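Local coordinates for THUMP domain-containing protein (Pyrococcus horikoshii, PDB 1VBK) that is of unknown function but resembles the thiamine-biosynthesis protein ThiI and probably binds RNA and ATP, at residues Arg31-Thr36 against Tyr230-Lys235; Arg67-Val72 against Lys169-Leu174; Gly184-Glu189 against Ser222-Leu227. One frame throughout, in Å; residues are numbered along the deposited sequence.

How the contacts relate
All three contacts are partly buried, but they differ in depth. Contact 2 lies near the centre of the chain, while contact 3 is about 20 Å from it, centre to centre. Contact 1 is intermediate in depth, about 12 Å from that centre. Contacts 1 and 2 both tie the ferredoxin-like part to later segments. Contact 3 lies wholly within the ThiI-like part, and its helix 215-228 leads into the loop of contact 1. Contact 2 rests on backbone hydrogen bonds and glycines, contact 1 on one ring and a water bridge, contact 3 on leucines. Contacts 1 and 2 meet where Tyr232 OH probably hydrogen-bonds Arg67 NH1, 2.8 Å apart. Contacts 2 and 3 do not touch.

Contact 1 of 3, residues Arg31-Thr36 against Tyr230-Lys235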
loop_
_atom_site.group_PDB
_atom_site.type_symbol
_atom_site.label_atom_id
_atom_site.label_comp_id
_atom_site.label_asym_id
_atom_site.label_seq_id
_atom_site.Cartn_x
_atom_site.Cartn_y
_atom_site.Cartn_z
ATOM N N ARG A 31 13.720 -18.516 4.685
ATOM C CA ARG A 31 14.686 -18.843 3.638
ATOM C C ARG A 31 15.713 -17.714 3.505
ATOM O O ARG A 31 16.917 -17.960 3.437
ATOM C CB ARG A 31 13.983 -19.039 2.294
ATOM C CG ARG A 31 14.943 -19.313 1.141
ATOM C CD ARG A 31 14.213 -19.347 -0.192
ATOM N NE ARG A 31 13.478 -18.108 -0.432
ATOM C CZ ARG A 31 14.047 -16.929 -0.667
ATOM N NH1 ARG A 31 15.370 -16.816 -0.703
ATOM N NH2 ARG A 31 13.288 -15.857 -0.855
ATOM N N GLU A 32 15.222 -16.480 3.458
ATOM C CA GLU A 32 16.089 -15.314 3.336
ATOM C C GLU A 32 17.092 -15.244 4.480
ATOM O O GLU A 32 18.265 -14.944 4.265
ATOM C CB GLU A 32 15.256 -14.032 3.309
ATOM C CG GLU A 32 14.588 -13.751 1.977
ATOM C CD GLU A 32 15.590 -13.361 0.907
ATOM O OE1 GLU A 32 16.318 -12.364 1.115
ATOM O OE2 GLU A 32 15.653 -14.046 -0.137
ATOM N N ALA A 33 16.627 -15.532 5.693
ATOM C CA ALA A 33 17.491 -15.501 6.870
ATOM C C ALA A 33 18.606 -16.541 6.810
ATOM O O ALA A 33 19.773 -16.224 7.047
ATOM C CB ALA A 33 16.665 -15.708 8.126
ATOM N N LEU A 34 18.248 -17.784 6.505
ATOM C CA LEU A 34 19.233 -18.857 6.430
ATOM C C LEU A 34 20.237 -18.638 5.294
ATOM O O LEU A 34 21.438 -18.863 5.464
ATOM C CB LEU A 34 18.525 -20.209 6.267
ATOM C CG LEU A 34 17.646 -20.622 7.461
ATOM C CD1 LEU A 34 16.937 -21.933 7.156
ATOM C CD2 LEU A 34 18.500 -20.770 8.705
ATOM N N VAL A 35 19.748 -18.196 4.141
ATOM C CA VAL A 35 20.627 -17.952 3.003
ATOM C C VAL A 35 21.584 -16.801 3.319
ATOM O O VAL A 35 22.780 -16.892 3.053
ATOM C CB VAL A 35 19.811 -17.630 1.725
ATOM C CG1 VAL A 35 20.745 -17.240 0.584
ATOM C CG2 VAL A 35 18.993 -18.850 1.321
ATOM N N THR A 36 21.055 -15.729 3.898
ATOM C CA THR A 36 21.870 -14.575 4.251
ATOM C C THR A 36 22.977 -14.954 5.237
ATOM O O THR A 36 24.113 -14.503 5.105
ATOM C CB THR A 36 21.005 -13.453 4.873
ATOM O OG1 THR A 36 20.036 -13.013 3.915
ATOM C CG2 THR A 36 21.868 -12.274 5.281
ATOM N N TYR A 230 17.223 -8.198 11.769
ATOM C CA TYR A 230 15.850 -8.503 12.159
ATOM C C TYR A 230 14.893 -8.134 11.028
ATOM O O TYR A 230 13.686 -8.052 11.238
ATOM C CB TYR A 230 15.470 -7.679 13.393
ATOM C CG TYR A 230 16.127 -8.113 14.681
ATOM C CD1 TYR A 230 15.583 -9.142 15.449
ATOM C CD2 TYR A 230 17.292 -7.498 15.135
ATOM C CE1 TYR A 230 16.184 -9.546 16.640
ATOM C CE2 TYR A 230 17.900 -7.898 16.323
ATOM C CZ TYR A 230 17.339 -8.921 17.068
ATOM O OH TYR A 230 17.935 -9.321 18.241
ATOM N N SER A 231 15.427 -7.922 9.828
ATOM C CA SER A 231 14.593 -7.496 8.708
ATOM C C SER A 231 14.455 -8.462 7.535
ATOM O O SER A 231 14.061 -8.052 6.444
ATOM C CB SER A 231 15.108 -6.156 8.178
ATOM O OG SER A 231 16.357 -6.333 7.531
ATOM N N TYR A 232 14.766 -9.733 7.751
ATOM C CA TYR A 232 14.668 -10.712 6.675
ATOM C C TYR A 232 13.278 -10.682 6.042
ATOM O O TYR A 232 12.262 -10.751 6.734
ATOM C CB TYR A 232 14.986 -12.107 7.213
ATOM C CG TYR A 232 16.255 -12.140 8.028
ATOM C CD1 TYR A 232 16.209 -12.262 9.416
ATOM C CD2 TYR A 232 17.505 -12.018 7.418
ATOM C CE1 TYR A 232 17.375 -12.263 10.179
ATOM C CE2 TYR A 232 18.679 -12.014 8.174
ATOM C CZ TYR A 232 18.605 -12.139 9.552
ATOM O OH TYR A 232 19.755 -12.143 10.309
ATOM N N GLY A 233 13.241 -10.563 4.718
ATOM C CA GLY A 233 11.971 -10.506 4.018
ATOM C C GLY A 233 11.759 -9.163 3.342
ATOM O O GLY A 233 10.886 -9.019 2.487
ATOM N N SER A 234 12.548 -8.169 3.734
ATOM C CA SER A 234 12.444 -6.844 3.133
ATOM C C SER A 234 13.732 -6.590 2.369
ATOM O O SER A 234 14.693 -7.342 2.519
ATOM C CB SER A 234 12.272 -5.774 4.211
ATOM O OG SER A 234 13.469 -5.601 4.944
ATOM N N LYS A 235 13.756 -5.538 1.552
ATOM C CA LYS A 235 14.956 -5.208 0.790
ATOM C C LYS A 235 16.090 -4.849 1.742
ATOM O O LYS A 235 17.259 -5.131 1.473
ATOM C CB LYS A 235 14.679 -4.053 -0.177
ATOM C CG LYS A 235 13.876 -4.472 -1.404
ATOM C CD LYS A 235 14.596 -5.587 -2.163
ATOM C CE LYS A 235 13.779 -6.102 -3.342
ATOM N NZ LYS A 235 13.584 -5.060 -4.386
HETATM O O HOH W 1 15.616 -10.414 3.162
#
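The segment Arg31-Thr36 is the last part of helix 19-36. It faces a loop, Tyr230-Lys235, that follows helix 215-228. The backbones come nearest at Ala33 and Tyr232, whose CA atoms are 5.6 Å apart. A type II turn runs from Ser231 to Ser234, and its positive phi (115°) at Gly233 suits glycine. Ser231 O accepts from both the N and the OG of Ser234. Tyr232 carries the contact. Its CG lies anti to the carbonyl carbon (chi1 -49°), which turns one face of the ring onto Ala33. Ala33 CB sits over that face, 3.7 Å from the ring centroid, in a CH-pi contact. Ala33 CA reaches Tyr232 CD2 at 3.5 Å. The hydroxyl goes on to Arg67 NH1. Between Glu32 and the turn, a water accepts from Gly233 N at 2.8 Å and donates to Glu32 OE1 at 2.9 Å. Glu32 OE2 forms a salt bridge with Arg31 NH1 (2.8 Å). An alanine in place of Tyr232 would remove the ring over Ala33 and the hydroxyl that bonds Arg67, and would probably loosen this junction. The contact is interdomain: a turn tyrosine of the ThiI-like part packs on a helix of the ferredoxin-like domain.

Contact 2 of 3, residues Arg67-Val72 against Lys169-Leu174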
loop_
_atom_site.group_PDB
_atom_site.type_symbol
_atom_site.label_atom_id
_atom_site.label_comp_id
_atom_site.label_asym_id
_atom_site.label_seq_id
_atom_site.Cartn_x
_atom_site.Cartn_y
_atom_site.Cartn_z
ATOM N N ARG A 67 15.579 -14.554 15.281
ATOM C CA ARG A 67 15.406 -13.166 14.848
ATOM C C ARG A 67 14.345 -12.938 13.776
ATOM O O ARG A 67 14.231 -11.833 13.234
ATOM C CB ARG A 67 16.744 -12.598 14.363
ATOM C CG ARG A 67 17.828 -12.566 15.445
ATOM C CD ARG A 67 19.008 -11.704 15.015
ATOM N NE ARG A 67 19.609 -12.166 13.765
ATOM C CZ ARG A 67 20.435 -13.203 13.664
ATOM N NH1 ARG A 67 20.926 -13.548 12.482
ATOM N NH2 ARG A 67 20.787 -13.884 14.745
ATOM N N VAL A 68 13.564 -13.972 13.480
ATOM C CA VAL A 68 12.508 -13.883 12.474
ATOM C C VAL A 68 11.144 -13.670 13.133
ATOM O O VAL A 68 10.624 -14.559 13.812
ATOM C CB VAL A 68 12.472 -15.165 11.615
ATOM C CG1 VAL A 68 11.312 -15.115 10.617
ATOM C CG2 VAL A 68 13.800 -15.316 10.876
ATOM N N PHE A 69 10.561 -12.490 12.928
ATOM C CA PHE A 69 9.268 -12.182 13.529
ATOM C C PHE A 69 8.149 -13.099 13.046
ATOM O O PHE A 69 8.149 -13.554 11.904
ATOM C CB PHE A 69 8.901 -10.719 13.265
ATOM C CG PHE A 69 9.871 -9.736 13.859
ATOM C CD1 PHE A 69 10.170 -9.770 15.219
ATOM C CD2 PHE A 69 10.489 -8.775 13.060
ATOM C CE1 PHE A 69 11.072 -8.865 15.779
ATOM C CE2 PHE A 69 11.397 -7.860 13.610
ATOM C CZ PHE A 69 11.688 -7.907 14.973
ATOM N N GLY A 70 7.191 -13.367 13.928
ATOM C CA GLY A 70 6.086 -14.234 13.574
ATOM C C GLY A 70 6.276 -15.634 14.135
ATOM O O GLY A 70 5.350 -16.450 14.130
ATOM N N ILE A 71 7.486 -15.911 14.612
ATOM C CA ILE A 71 7.813 -17.214 15.180
ATOM C C ILE A 71 7.621 -17.174 16.688
ATOM O O ILE A 71 8.176 -16.304 17.369
ATOM C CB ILE A 71 9.280 -17.602 14.869
ATOM C CG1 ILE A 71 9.453 -17.813 13.362
ATOM C CG2 ILE A 71 9.662 -18.878 15.625
ATOM C CD1 ILE A 71 10.898 -18.114 12.953
ATOM N N VAL A 72 6.817 -18.103 17.201
ATOM C CA VAL A 72 6.556 -18.185 18.637
ATOM C C VAL A 72 7.653 -18.991 19.332
ATOM O O VAL A 72 8.158 -18.584 20.380
ATOM C CB VAL A 72 5.177 -18.818 18.920
ATOM C CG1 VAL A 72 4.974 -18.976 20.422
ATOM C CG2 VAL A 72 4.077 -17.934 18.337
ATOM N N LYS A 169 12.409 -19.608 22.714
ATOM C CA LYS A 169 11.354 -18.615 22.568
ATOM C C LYS A 169 11.680 -17.631 21.440
ATOM O O LYS A 169 12.768 -17.055 21.397
ATOM C CB LYS A 169 11.176 -17.867 23.896
ATOM C CG LYS A 169 10.027 -16.867 23.931
ATOM C CD LYS A 169 9.911 -16.231 25.318
ATOM C CE LYS A 169 8.781 -15.214 25.379
ATOM N NZ LYS A 169 8.662 -14.592 26.732
ATOM N N GLY A 170 10.739 -17.462 20.517
ATOM C CA GLY A 170 10.941 -16.536 19.420
ATOM C C GLY A 170 10.489 -15.158 19.865
ATOM O O GLY A 170 10.178 -14.958 21.037
ATOM N N TRP A 171 10.448 -14.205 18.944
ATOM C CA TRP A 171 10.023 -12.854 19.288
ATOM C C TRP A 171 8.526 -12.667 19.184
ATOM O O TRP A 171 7.994 -11.646 19.611
ATOM C CB TRP A 171 10.704 -11.823 18.385
ATOM C CG TRP A 171 12.003 -11.328 18.927
ATOM C CD1 TRP A 171 13.243 -11.843 18.696
ATOM C CD2 TRP A 171 12.183 -10.226 19.818
ATOM N NE1 TRP A 171 14.190 -11.126 19.389
ATOM C CE2 TRP A 171 13.564 -10.127 20.087
ATOM C CE3 TRP A 171 11.307 -9.312 20.419
ATOM C CZ2 TRP A 171 14.094 -9.147 20.929
ATOM C CZ3 TRP A 171 11.835 -8.336 21.259
ATOM C CH2 TRP A 171 13.216 -8.263 21.504
ATOM N N GLY A 172 7.839 -13.653 18.620
ATOM C CA GLY A 172 6.408 -13.522 18.452
ATOM C C GLY A 172 6.181 -12.480 17.374
ATOM O O GLY A 172 6.990 -12.360 16.448
ATOM N N GLY A 173 5.098 -11.719 17.486
ATOM C CA GLY A 173 4.823 -10.703 16.483
ATOM C C GLY A 173 4.233 -11.309 15.222
ATOM O O GLY A 173 3.624 -12.381 15.269
ATOM N N LEU A 174 4.416 -10.630 14.091
ATOM C CA LEU A 174 3.884 -11.106 12.816
ATOM C C LEU A 174 4.985 -11.097 11.757
ATOM O O LEU A 174 5.898 -10.278 11.805
ATOM C CB LEU A 174 2.713 -10.218 12.380
ATOM C CG LEU A 174 1.516 -10.200 13.346
ATOM C CD1 LEU A 174 0.543 -9.100 12.951
ATOM C CD2 LEU A 174 0.811 -11.560 13.334
HETATM O O HOH W 2 11.449 -14.853 16.469
HETATM O O HOH W 3 7.452 -16.210 21.585
#
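A type II turn, Val68-Ile71, leads into strand 71-81. Strands 71-81 and 168-169 are antiparallel neighbours in the mixed sheet; the glycine-rich loop after the second continues the contact down to the turn. Phe69 is the main side chain. Its CB lies 3.4 Å from Leu174 O. CG is anti to the carbonyl carbon (chi1 -62°), so the ring runs alongside Trp171, pointing the same way. CD1 touches Trp171 CB at 3.8 Å, and CE1 reaches Trp171 CG at 4.1 Å. On the other edge, CE2 packs against Tyr230 O. The ring turns its edge to the indole face in an offset edge-to-face pair, planes at 80°. Phe196 meets both rings edge-to-face, and Arg304 makes a cation-pi contact with Trp171. The backbone does the rest. Gly70 N bonds to Gly172 O at 2.7 Å, nearly straight at 169°. Gly172 N gives its hydrogen to Ile71 O (3.0 Å), and Gly170 N to Val72 O (2.8 Å). A CB on Gly170 would clash with Ile71 O, so glycine fits the close approach. A water links the two segments further, accepting from Trp171 N at 2.7 Å and donating to Val68 O at 2.8 Å.

Contact 3 of 3, residues Gly184-Glu189 against Ser222-Leu227; sequences GILHDE and SLWNLL
This contact belongs to the alpha/beta fold of the ThiI-like part, built on a parallel sheet. Strand 181-185 ends here, and the turn after it leads into helix 189-200. The turn packs on helix 215-228, which follows the neighbouring strand 204-210. Asp188 is the N-cap of helix 189-200, and its OD1 also hydrogen-bonds Ser191 OG. Leu223 reaches from helix 215-228 onto the turn. Its CG is anti to the carbonyl carbon, and chi1 -70° and chi2 177° together bring CD1 to the backbone of Asp188, 3.5 Å from its C. CD2 meets Glu189 CG at 4.2 Å, the two side chains crossing at about a right angle. Leu186 points toward the helix with CG anti to the backbone N (chi1 -178°). Its two methyls divide the work. CD2 lies 4.0 Å from Trp224 CB, while CD1 reaches Leu227 CD1 at 4.3 Å and Leu223 CD1 at 4.4 Å. The indole NE1 bonds to Gly236 O. A methylpentanediol molecule, probably from the crystallisation liquor, lies by Leu223. A turn and helix after the first strand of a parallel sheet are consistent with the HUP-type fold, and the turn probably occupies the position of the PP-loop of ThiI relatives.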
loop_
_atom_site.group_PDB
_atom_site.type_symbol
_atom_site.label_atom_id
_atom_site.label_comp_id
_atom_site.label_asym_id
_atom_site.label_seq_id
_atom_site.Cartn_x
_atom_site.Cartn_y
_atom_site.Cartn_z
ATOM N N GLY A 184 10.444 4.210 7.307
ATOM C CA GLY A 184 10.744 4.537 8.685
ATOM C C GLY A 184 11.793 5.623 8.677
ATOM O O GLY A 184 12.866 5.439 8.104
ATOM N N ILE A 185 11.486 6.762 9.287
ATOM C CA ILE A 185 12.446 7.855 9.326
ATOM C C ILE A 185 13.446 7.526 10.423
ATOM O O ILE A 185 13.125 7.593 11.612
ATOM C CB ILE A 185 11.760 9.207 9.623
ATOM C CG1 ILE A 185 10.633 9.459 8.616
ATOM C CG2 ILE A 185 12.784 10.336 9.539
ATOM C CD1 ILE A 185 11.078 9.448 7.164
ATOM N N LEU A 186 14.658 7.171 10.007
ATOM C CA LEU A 186 15.724 6.778 10.925
ATOM C C LEU A 186 16.771 7.871 11.136
ATOM O O LEU A 186 17.387 8.344 10.179
ATOM C CB LEU A 186 16.393 5.511 10.383
ATOM C CG LEU A 186 17.519 4.829 11.161
ATOM C CD1 LEU A 186 17.009 4.332 12.501
ATOM C CD2 LEU A 186 18.055 3.668 10.337
ATOM N N HIS A 187 16.986 8.260 12.391
ATOM C CA HIS A 187 17.964 9.303 12.694
ATOM C C HIS A 187 18.654 9.128 14.046
ATOM O O HIS A 187 19.650 9.786 14.319
ATOM C CB HIS A 187 17.293 10.679 12.633
ATOM C CG HIS A 187 16.235 10.880 13.670
ATOM N ND1 HIS A 187 16.511 11.359 14.932
ATOM C CD2 HIS A 187 14.904 10.635 13.642
ATOM C CE1 HIS A 187 15.394 11.402 15.638
ATOM N NE2 HIS A 187 14.405 10.968 14.879
ATOM N N ASP A 188 18.120 8.256 14.893
ATOM C CA ASP A 188 18.717 8.006 16.201
ATOM C C ASP A 188 18.280 6.657 16.773
ATOM O O ASP A 188 17.567 5.898 16.117
ATOM C CB ASP A 188 18.376 9.147 17.172
ATOM C CG ASP A 188 16.901 9.206 17.527
ATOM O OD1 ASP A 188 16.079 8.574 16.831
ATOM O OD2 ASP A 188 16.562 9.903 18.509
ATOM N N GLU A 189 18.719 6.357 17.992
ATOM C CA GLU A 189 18.388 5.091 18.636
ATOM C C GLU A 189 16.889 4.914 18.854
ATOM O O GLU A 189 16.360 3.820 18.673
ATOM C CB GLU A 189 19.128 4.975 19.974
ATOM C CG GLU A 189 20.646 5.036 19.839
ATOM C CD GLU A 189 21.367 4.894 21.171
ATOM O OE1 GLU A 189 21.129 5.728 22.072
ATOM O OE2 GLU A 189 22.174 3.949 21.316
ATOM N N SER A 222 25.183 2.608 11.018
ATOM C CA SER A 222 25.502 1.614 12.033
ATOM C C SER A 222 24.228 1.188 12.766
ATOM O O SER A 222 24.115 0.051 13.221
ATOM C CB SER A 222 26.546 2.157 13.019
ATOM O OG SER A 222 26.128 3.376 13.607
ATOM N N LEU A 223 23.267 2.100 12.870
ATOM C CA LEU A 223 22.000 1.782 13.519
ATOM C C LEU A 223 21.251 0.807 12.619
ATOM O O LEU A 223 20.676 -0.175 13.089
ATOM C CB LEU A 223 21.158 3.044 13.718
ATOM C CG LEU A 223 21.643 4.057 14.759
ATOM C CD1 LEU A 223 20.718 5.266 14.763
ATOM C CD2 LEU A 223 21.671 3.408 16.135
ATOM N N TRP A 224 21.267 1.079 11.319
ATOM C CA TRP A 224 20.583 0.213 10.373
ATOM C C TRP A 224 21.215 -1.181 10.330
ATOM O O TRP A 224 20.511 -2.178 10.172
ATOM C CB TRP A 224 20.583 0.825 8.968
ATOM C CG TRP A 224 19.914 -0.073 7.975
ATOM C CD1 TRP A 224 20.461 -0.597 6.842
ATOM C CD2 TRP A 224 18.612 -0.658 8.100
ATOM N NE1 TRP A 224 19.587 -1.482 6.257
ATOM C CE2 TRP A 224 18.443 -1.538 7.010
ATOM C CE3 TRP A 224 17.573 -0.525 9.032
ATOM C CZ2 TRP A 224 17.276 -2.288 6.825
ATOM C CZ3 TRP A 224 16.412 -1.270 8.848
ATOM C CH2 TRP A 224 16.275 -2.141 7.752
ATOM N N ASN A 225 22.537 -1.251 10.473
ATOM C CA ASN A 225 23.229 -2.539 10.450
ATOM C C ASN A 225 22.710 -3.472 11.537
ATOM O O ASN A 225 22.633 -4.681 11.334
ATOM C CB ASN A 225 24.741 -2.355 10.615
ATOM C CG ASN A 225 25.382 -1.716 9.402
ATOM O OD1 ASN A 225 25.177 -2.157 8.271
ATOM N ND2 ASN A 225 26.172 -0.675 9.630
ATOM N N LEU A 226 22.362 -2.908 12.689
ATOM C CA LEU A 226 21.830 -3.694 13.794
ATOM C C LEU A 226 20.396 -4.128 13.479
ATOM O O LEU A 226 20.018 -5.270 13.731
ATOM C CB LEU A 226 21.839 -2.874 15.084
ATOM C CG LEU A 226 23.203 -2.469 15.647
ATOM C CD1 LEU A 226 23.000 -1.554 16.846
ATOM C CD2 LEU A 226 23.990 -3.708 16.042
ATOM N N LEU A 227 19.607 -3.206 12.930
ATOM C CA LEU A 227 18.218 -3.491 12.574
ATOM C C LEU A 227 18.112 -4.509 11.441
ATOM O O LEU A 227 17.162 -5.289 11.385
ATOM C CB LEU A 227 17.500 -2.202 12.151
ATOM C CG LEU A 227 17.117 -1.202 13.243
ATOM C CD1 LEU A 227 16.598 0.088 12.616
ATOM C CD2 LEU A 227 16.059 -1.823 14.141
#